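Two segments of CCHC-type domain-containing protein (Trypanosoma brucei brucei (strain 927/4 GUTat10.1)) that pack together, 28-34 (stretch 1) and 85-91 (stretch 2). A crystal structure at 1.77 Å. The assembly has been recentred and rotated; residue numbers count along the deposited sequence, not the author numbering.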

# COMPACT_ATOMS: atom_id res chain seq x y z
N ALA A 28 -6.40 -12.34 18.34
CA ALA A 28 -5.88 -11.38 17.37
C ALA A 28 -6.58 -10.04 17.50
O ALA A 28 -5.94 -8.99 17.43
CB ALA A 28 -6.05 -11.92 15.95
N VAL A 29 -7.91 -10.06 17.68
CA VAL A 29 -8.67 -8.84 17.90
C VAL A 29 -8.17 -8.10 19.14
O VAL A 29 -7.96 -6.88 19.11
CB VAL A 29 -10.17 -9.17 18.02
CG1 VAL A 29 -10.92 -7.99 18.56
CG2 VAL A 29 -10.71 -9.57 16.64
N THR A 30 -7.99 -8.82 20.25
CA THR A 30 -7.47 -8.15 21.45
C THR A 30 -6.11 -7.48 21.18
O THR A 30 -5.86 -6.37 21.64
CB THR A 30 -7.35 -9.14 22.61
OG1 THR A 30 -8.62 -9.73 22.86
CG2 THR A 30 -6.90 -8.42 23.86
N SER A 31 -5.23 -8.13 20.41
CA SER A 31 -3.95 -7.49 20.08
C SER A 31 -4.15 -6.22 19.28
O SER A 31 -3.63 -5.15 19.62
CB SER A 31 -3.08 -8.46 19.31
OG SER A 31 -1.90 -7.81 18.86
N LEU A 32 -4.92 -6.31 18.19
CA LEU A 32 -5.10 -5.15 17.34
C LEU A 32 -5.82 -4.03 18.07
O LEU A 32 -5.64 -2.85 17.74
CB LEU A 32 -5.87 -5.53 16.08
CG LEU A 32 -5.20 -6.51 15.16
CD1 LEU A 32 -6.22 -6.99 14.12
CD2 LEU A 32 -3.98 -5.90 14.49
N GLN A 33 -6.64 -4.37 19.07
CA GLN A 33 -7.34 -3.35 19.85
C GLN A 33 -6.39 -2.40 20.56
O GLN A 33 -6.77 -1.26 20.87
CB GLN A 33 -8.25 -4.00 20.88
CG GLN A 33 -9.56 -4.38 20.29
CD GLN A 33 -10.46 -5.08 21.26
OE1 GLN A 33 -10.02 -5.63 22.27
NE2 GLN A 33 -11.75 -5.09 20.96
N GLY A 34 -5.18 -2.84 20.88
CA GLY A 34 -4.19 -1.97 21.48
C GLY A 34 -3.28 -1.24 20.51
O GLY A 34 -2.29 -0.64 20.93
N LYS A 85 -17.58 -9.77 13.35
CA LYS A 85 -18.25 -9.55 14.63
C LYS A 85 -17.59 -8.48 15.48
O LYS A 85 -18.19 -7.44 15.78
CB LYS A 85 -18.34 -10.87 15.40
N ASP A 86 -16.34 -8.69 15.88
CA ASP A 86 -15.61 -7.66 16.61
C ASP A 86 -14.68 -6.84 15.73
O ASP A 86 -14.39 -5.68 16.07
CB ASP A 86 -14.82 -8.28 17.77
CG ASP A 86 -15.70 -8.65 18.96
OD1 ASP A 86 -16.89 -8.26 18.97
OD2 ASP A 86 -15.20 -9.31 19.89
N MET A 87 -14.22 -7.37 14.59
CA MET A 87 -13.31 -6.58 13.76
C MET A 87 -13.96 -5.30 13.24
O MET A 87 -13.26 -4.31 13.00
CB MET A 87 -12.78 -7.42 12.60
CG MET A 87 -11.75 -8.46 12.99
SD MET A 87 -10.16 -7.73 13.47
CE MET A 87 -9.60 -7.08 11.90
N GLN A 88 -15.29 -5.30 13.06
CA GLN A 88 -15.93 -4.11 12.49
C GLN A 88 -15.74 -2.89 13.38
O GLN A 88 -15.58 -1.77 12.89
CB GLN A 88 -17.41 -4.37 12.23
CG GLN A 88 -18.23 -4.68 13.46
CD GLN A 88 -19.66 -5.05 13.13
OE1 GLN A 88 -20.26 -4.48 12.21
NE2 GLN A 88 -20.21 -6.02 13.86
N SER A 89 -15.74 -3.09 14.69
CA SER A 89 -15.59 -1.96 15.59
C SER A 89 -14.20 -1.35 15.49
O SER A 89 -14.04 -0.13 15.49
CB SER A 89 -15.88 -2.41 17.02
OG SER A 89 -15.63 -1.37 17.92
N LEU A 90 -13.19 -2.19 15.40
CA LEU A 90 -11.83 -1.71 15.23
C LEU A 90 -11.66 -1.02 13.88
O LEU A 90 -11.01 0.03 13.77
CB LEU A 90 -10.92 -2.91 15.39
CG LEU A 90 -9.42 -2.99 15.36
CD1 LEU A 90 -9.11 -4.37 15.86
CD2 LEU A 90 -8.98 -2.84 13.94
N LEU A 91 -12.21 -1.62 12.82
CA LEU A 91 -12.06 -0.99 11.51
C LEU A 91 -12.76 0.36 11.45
O LEU A 91 -12.30 1.26 10.75
CB LEU A 91 -12.58 -1.92 10.41
CG LEU A 91 -11.84 -3.26 10.27
CD1 LEU A 91 -12.61 -4.30 9.46
CD2 LEU A 91 -10.48 -3.00 9.65

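The two helices run nearly parallel, their N-to-C directions differing by 11° and their axes approaching to 10.2 Å, a spacing that leaves side chains to fill the gap. No hydrogen bond crosses it; the contact rests on shape, with 263 Å² buried over both sides.

The clearest bump is Leu90. Its CA-to-CB bond points toward the first helix, and with chi1 and chi2 both t Leu90 CD1 reaches a hollow formed by one helical turn: 3.4 Å from Leu32 CB, 4.1 Å from Gln33 N and 4.3 Å from Val29 O. The last two atoms are joined by the backbone bond Gln33 N to Val29 O (2.8 Å), so the methyl lies against a polar pair already satisfied within its own helix. Gln33 CG, 4.5 Å from Leu90 CD1, borders the same hollow.

Val29 is the reciprocal bump. Its CB also points toward the partner: Val29 CG1 comes closest to Asp86, 4.0 Å from Asp86 CB, and Val29 CG2 lies 3.7 Å from Met87 SD. Asp86 thus meets it through aliphatic carbon. Met87 leaves its backbone sideways, but three successive m torsions bring its end nearer the first helix, where Met87 CE comes within 4.0 Å of Leu32 CD1. Its thioether therefore spans Val29 and Leu32.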